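Local structure of beta-porphyranase A (Bacteroides plebeius, 4AW7) at residues Thr28-Ser33 with Asn469-Asn474; Gly497-Ser502 with Val585-Val590. The protein hydrolyses the sulfated red-algal polysaccharide porphyran at its beta-1,4 linkages between D-galactose and L-galactose-6-sulfate, releasing mostly disaccharides. All blocks are in the same frame, centred on the assembly; numbering follows the deposited sequence. Where two conformers were deposited one is given.

Contact 1: residues Thr28-Ser33 with Asn469-Asn474; sequences TRRFLS and NSIIRN
A parallel beta ladder joins strand 29-32, an outermost strand of a five-stranded mixed sheet, to the start of strand 469-484. The two run 20° from parallel, with T28 level with N469 and L32 level with R473. Five backbone hydrogen bonds make the staggered parallel pattern: R29 and F31 each give N-H to one carbonyl and offer C=O to another N-H, and S33 N closes the ladder on R473 O. The straightest is R473 N to F31 O at 2.8 Å, with 174° at the hydrogen.

Side chains alternate between the two faces. On one, T28, R30 and L32 accompany I471 and R473. The beta-branched I471 suits an extended strand, and its CG2 lies 3.8 Å from R30 CB, beside the aliphatic stem of that arginine. Extended from CG to NE, R30 carries its guanidinium past I471 to salt bridges with E586 and E306, and NH2 comes near R473 CG. E586 and E306 on R30, and D309 on R473, probably offset the two like charges, whose guanidinium planes stand 86° apart.

On the opposite face F31 and I472 meet through CB and CG1, while the F31 ring presents its edge to S470 CB. The far rim of that ring covers R29: F31 CZ sits 3.6 Å above the centre of the guanidinium, which is salt-bridged through NH1 to E371.

R473 bends back at chi2 and chi3 over the neighbouring strand. Its NH2 is held by E306 O and the carboxylate of D309. S33 OG, hydrogen-bonded to that same carboxylate, lies in plane at the guanidinium edge, and L32 CB lies 3.5 Å above the plane of the R473 guanidinium, offset toward the rim.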
loop_
_atom_site.group_PDB
_atom_site.type_symbol
_atom_site.label_atom_id
_atom_site.label_comp_id
_atom_site.label_asym_id
_atom_site.label_seq_id
_atom_site.Cartn_x
_atom_site.Cartn_y
_atom_site.Cartn_z
ATOM N N THR A 28 10.518 23.210 -8.502
ATOM C CA THR A 28 11.402 22.330 -7.726
ATOM C C THR A 28 10.977 20.898 -7.968
ATOM O O THR A 28 9.850 20.529 -7.642
ATOM C CB THR A 28 11.347 22.687 -6.240
ATOM O OG1 THR A 28 11.836 24.025 -6.074
ATOM C CG2 THR A 28 12.209 21.749 -5.400
ATOM N N ARG A 29 11.869 20.113 -8.552
ATOM C CA ARG A 29 11.618 18.706 -8.758
ATOM C C ARG A 29 11.783 17.965 -7.425
ATOM O O ARG A 29 12.739 18.235 -6.710
ATOM C CB ARG A 29 12.574 18.167 -9.815
ATOM C CG ARG A 29 12.436 16.688 -10.087
ATOM C CD ARG A 29 13.076 16.270 -11.361
ATOM N NE ARG A 29 14.483 16.705 -11.472
ATOM C CZ ARG A 29 15.368 16.165 -12.299
ATOM N NH1 ARG A 29 15.034 15.140 -13.089
ATOM N NH2 ARG A 29 16.621 16.608 -12.255
ATOM N N ARG A 30 10.923 17.013 -7.122
ATOM C CA ARG A 30 10.994 16.263 -5.876
ATOM C C ARG A 30 11.305 14.804 -6.167
ATOM O O ARG A 30 10.762 14.201 -7.110
ATOM C CB ARG A 30 9.701 16.436 -5.066
ATOM C CG ARG A 30 9.667 15.659 -3.746
ATOM C CD ARG A 30 8.661 16.265 -2.779
ATOM N NE ARG A 30 8.557 15.488 -1.549
ATOM C CZ ARG A 30 7.721 14.477 -1.356
ATOM N NH1 ARG A 30 6.865 14.081 -2.308
ATOM N NH2 ARG A 30 7.766 13.841 -0.187
ATOM N N PHE A 31 12.198 14.233 -5.350
ATOM C CA PHE A 31 12.570 12.837 -5.424
ATOM C C PHE A 31 12.228 12.145 -4.135
ATOM O O PHE A 31 12.386 12.713 -3.040
ATOM C CB PHE A 31 14.101 12.681 -5.614
ATOM C CG PHE A 31 14.600 13.057 -6.983
ATOM C CD1 PHE A 31 14.807 14.366 -7.317
ATOM C CD2 PHE A 31 14.851 12.079 -7.926
ATOM C CE1 PHE A 31 15.274 14.670 -8.612
ATOM C CE2 PHE A 31 15.323 12.396 -9.192
ATOM C CZ PHE A 31 15.544 13.709 -9.501
ATOM N N LEU A 32 11.775 10.901 -4.252
ATOM C CA LEU A 32 11.745 9.943 -3.152
ATOM C C LEU A 32 12.975 9.119 -3.337
ATOM O O LEU A 32 13.049 8.271 -4.227
ATOM C CB LEU A 32 10.458 9.091 -3.204
ATOM C CG LEU A 32 9.142 9.852 -3.263
ATOM C CD1 LEU A 32 7.972 8.891 -3.267
ATOM C CD2 LEU A 32 8.984 10.895 -2.196
ATOM N N SER A 33 14.001 9.416 -2.543
ATOM C CA SER A 33 15.358 8.864 -2.735
ATOM C C SER A 33 15.758 8.965 -4.196
ATOM O O SER A 33 15.946 10.069 -4.681
ATOM C CB SER A 33 15.495 7.482 -2.156
ATOM O OG SER A 33 15.061 7.479 -0.873
ATOM N N ASN A 469 15.653 23.909 -8.964
ATOM C CA ASN A 469 16.158 23.219 -7.767
ATOM C C ASN A 469 15.510 21.830 -7.727
ATOM O O ASN A 469 14.542 21.578 -8.435
ATOM C CB ASN A 469 15.770 24.009 -6.489
ATOM C CG ASN A 469 16.746 23.821 -5.312
ATOM O OD1 ASN A 469 17.683 23.004 -5.338
ATOM N ND2 ASN A 469 16.508 24.609 -4.252
ATOM N N SER A 470 16.070 20.959 -6.902
ATOM C CA SER A 470 15.411 19.713 -6.522
ATOM C C SER A 470 15.406 19.565 -5.016
ATOM O O SER A 470 16.206 20.204 -4.319
ATOM C CB SER A 470 16.102 18.516 -7.150
ATOM O OG SER A 470 17.203 18.096 -6.349
ATOM N N ILE A 471 14.499 18.734 -4.526
ATOM C CA ILE A 471 14.427 18.400 -3.113
ATOM C C ILE A 471 14.298 16.888 -3.024
ATOM O O ILE A 471 13.523 16.283 -3.803
ATOM C CB ILE A 471 13.283 19.161 -2.407
ATOM C CG1 ILE A 471 13.417 19.078 -0.875
ATOM C CG2 ILE A 471 11.884 18.732 -2.894
ATOM C CD1 ILE A 471 12.427 19.995 -0.116
ATOM N N ILE A 472 15.112 16.255 -2.187
ATOM C CA ILE A 472 15.209 14.804 -2.121
ATOM C C ILE A 472 14.756 14.336 -0.744
ATOM O O ILE A 472 15.328 14.746 0.263
ATOM C CB ILE A 472 16.629 14.265 -2.402
ATOM C CG1 ILE A 472 17.120 14.778 -3.782
ATOM C CG2 ILE A 472 16.642 12.747 -2.297
ATOM C CD1 ILE A 472 18.507 14.277 -4.182
ATOM N N ARG A 473 13.718 13.509 -0.724
ATOM C CA ARG A 473 13.204 12.925 0.509
ATOM C C ARG A 473 13.934 11.626 0.825
ATOM O O ARG A 473 13.924 10.695 0.025
ATOM C CB ARG A 473 11.698 12.646 0.415
ATOM C CG ARG A 473 11.052 12.211 1.727
ATOM C CD ARG A 473 11.172 10.763 2.076
ATOM N NE ARG A 473 10.277 9.876 1.335
ATOM C CZ ARG A 473 10.642 8.786 0.680
ATOM N NH1 ARG A 473 11.891 8.532 0.381
ATOM N NH2 ARG A 473 9.715 7.923 0.295
ATOM N N ASN A 474 14.606 11.582 1.967
ATOM C CA ASN A 474 15.211 10.356 2.467
ATOM C C ASN A 474 14.613 10.028 3.821
ATOM O O ASN A 474 14.246 10.908 4.592
ATOM C CB ASN A 474 16.728 10.452 2.528
ATOM C CG ASN A 474 17.359 10.171 1.170
ATOM O OD1 ASN A 474 17.914 11.085 0.543
ATOM N ND2 ASN A 474 17.251 8.941 0.709
#

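Contact 2: residues Gly497-Ser502 with Val585-Val590; sequences GIESGS and VEKYTV
The ammonium group of K587 is clasped by a side chain and a main-chain carbonyl of the loop opposite. The steady partner is S500 O, which takes a hydrogen bond of 3.0 Å from NZ, tilted 31° from the carbonyl plane. In one of the two conformers of E499, NZ also makes a salt-bridging hydrogen bond of 2.9 Å to E499 OE1, on the anti lone pair. A lysine suits the place because its fully extended chain, with CG anti to the backbone N (chi1 177°), reaches across to the loop. On the way CD and CE run along the carbonyl of S500. G501, lacking a side chain, lets CE approach its CA to 4.2 Å.

Further on the backbones pair directly: Y588 N donates to S502 O at 2.8 Å, and K587 CA adds a CA-H...O contact to that same oxygen. One water accepts from S502 N and donates to Y588 O, so the second bond of the S502-Y588 pair is made through water. At the other end I498 CG2 touches V585 CG2 loosely, with Y476 beside both. I498 and G497 face G563 in a G1 beta bulge, where the chain turns from strand 491-498 toward strand 503-514, a crossing between the two sheets as found in beta-sandwich domains.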
loop_
_atom_site.group_PDB
_atom_site.type_symbol
_atom_site.label_atom_id
_atom_site.label_comp_id
_atom_site.label_asym_id
_atom_site.label_seq_id
_atom_site.Cartn_x
_atom_site.Cartn_y
_atom_site.Cartn_z
ATOM N N GLY A 497 24.125 8.392 9.598
ATOM C CA GLY A 497 24.228 8.631 8.167
ATOM C C GLY A 497 23.354 9.740 7.617
ATOM O O GLY A 497 23.149 9.795 6.419
ATOM N N ILE A 498 22.837 10.609 8.453
ATOM C CA ILE A 498 21.926 11.638 7.978
ATOM C C ILE A 498 22.643 12.706 7.182
ATOM O O ILE A 498 23.646 13.261 7.612
ATOM C CB ILE A 498 21.127 12.261 9.150
ATOM C CG1 ILE A 498 20.240 11.121 9.800
ATOM C CG2 ILE A 498 20.352 13.528 8.675
ATOM C CD1 ILE A 498 19.120 11.544 10.644
ATOM N N GLU A 499 22.163 12.964 5.978
ATOM C CA GLU A 499 22.559 14.160 5.233
ATOM C C GLU A 499 21.652 15.280 5.550
ATOM O O GLU A 499 20.517 15.346 5.068
ATOM C CB GLU A 499 22.507 13.971 3.735
ATOM C CG GLU A 499 23.640 13.238 3.197
ATOM C CD GLU A 499 23.825 13.511 1.715
ATOM O OE1 GLU A 499 23.660 14.668 1.247
ATOM O OE2 GLU A 499 24.171 12.537 1.035
ATOM N N SER A 500 22.102 16.190 6.397
ATOM C CA SER A 500 21.323 17.364 6.739
ATOM C C SER A 500 21.535 18.452 5.700
ATOM O O SER A 500 22.337 18.309 4.803
ATOM C CB SER A 500 21.551 17.807 8.155
ATOM O OG SER A 500 20.664 18.854 8.472
ATOM N N GLY A 501 20.781 19.535 5.814
ATOM C CA GLY A 501 20.889 20.629 4.864
ATOM C C GLY A 501 19.746 21.573 5.046
ATOM O O GLY A 501 19.274 21.824 6.176
ATOM N N SER A 502 19.293 22.144 3.930
ATOM C CA SER A 502 18.152 23.032 3.944
ATOM C C SER A 502 16.951 22.307 3.358
ATOM O O SER A 502 17.132 21.442 2.497
ATOM C CB SER A 502 18.449 24.268 3.142
ATOM O OG SER A 502 19.525 24.961 3.732
ATOM N N VAL A 585 13.680 13.404 5.962
ATOM C CA VAL A 585 14.412 14.634 5.626
ATOM C C VAL A 585 14.166 14.942 4.143
ATOM O O VAL A 585 14.354 14.078 3.297
ATOM C CB VAL A 585 15.908 14.500 5.899
ATOM C CG1 VAL A 585 16.619 15.806 5.619
ATOM C CG2 VAL A 585 16.181 14.048 7.343
ATOM N N GLU A 586 13.709 16.153 3.875
ATOM C CA GLU A 586 13.545 16.604 2.516
ATOM C C GLU A 586 14.539 17.735 2.292
ATOM O O GLU A 586 14.383 18.847 2.791
ATOM C CB GLU A 586 12.128 17.023 2.332
ATOM C CG GLU A 586 11.152 15.869 2.453
ATOM C CD GLU A 586 9.750 16.370 2.273
ATOM O OE1 GLU A 586 9.254 17.094 3.157
ATOM O OE2 GLU A 586 9.166 16.118 1.210
ATOM N N LYS A 587 15.610 17.408 1.565
ATOM C CA LYS A 587 16.780 18.270 1.492
ATOM C C LYS A 587 16.962 18.818 0.082
ATOM O O LYS A 587 16.988 18.051 -0.893
ATOM C CB LYS A 587 18.013 17.407 1.830
ATOM C CG LYS A 587 19.262 18.187 1.720
ATOM C CD LYS A 587 20.487 17.334 2.140
ATOM C CE LYS A 587 21.719 18.011 1.628
ATOM N NZ LYS A 587 22.938 17.321 2.081
ATOM N N TYR A 588 17.147 20.133 -0.032
ATOM C CA TYR A 588 17.495 20.743 -1.298
ATOM C C TYR A 588 18.832 20.248 -1.814
ATOM O O TYR A 588 19.833 20.242 -1.107
ATOM C CB TYR A 588 17.487 22.265 -1.202
ATOM C CG TYR A 588 16.105 22.815 -1.031
ATOM C CD1 TYR A 588 15.156 22.650 -2.024
ATOM C CD2 TYR A 588 15.732 23.488 0.105
ATOM C CE1 TYR A 588 13.892 23.153 -1.895
ATOM C CE2 TYR A 588 14.439 23.993 0.269
ATOM C CZ TYR A 588 13.512 23.807 -0.728
ATOM O OH TYR A 588 12.268 24.335 -0.543
ATOM N N THR A 589 18.845 19.809 -3.072
ATOM C CA THR A 589 19.977 19.146 -3.677
ATOM C C THR A 589 20.073 19.609 -5.123
ATOM O O THR A 589 19.059 19.943 -5.793
ATOM C CB THR A 589 19.847 17.589 -3.563
ATOM O OG1 THR A 589 19.479 17.218 -2.231
ATOM C CG2 THR A 589 21.101 16.865 -3.981
ATOM N N VAL A 590 21.299 19.674 -5.607
ATOM C CA VAL A 590 21.566 19.752 -7.032
ATOM C C VAL A 590 21.461 18.355 -7.627
ATOM O O VAL A 590 22.194 17.429 -7.236
ATOM C CB VAL A 590 22.961 20.316 -7.297
ATOM C CG1 VAL A 590 23.199 20.384 -8.824
ATOM C CG2 VAL A 590 23.053 21.684 -6.703
HETATM O O HOH W 1 20.489 21.439 1.399
#

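Overall arrangement
The centres of contacts 1 and 2 lie about 9 Å apart on the same side of the chain's centre. Along the sequence they come in series, contact 1 closing before contact 2 opens. Strands 469-484 and 577-589 are antiparallel neighbours in one five-stranded sheet and link them: N474 N meets V585 O at 2.8 Å and, in the S470 conformer given, S470 OG meets T589 O at 2.7 Å, both probable hydrogen bonds. Contact 1 adds a strand to the sheet's edge, whereas contact 2 ties in the passage from strand 491-498 of the four-stranded sheet. A strand from near the N-terminus is thus built into the sheet that also holds the C-terminal strand 577-589, away from the annotated sites.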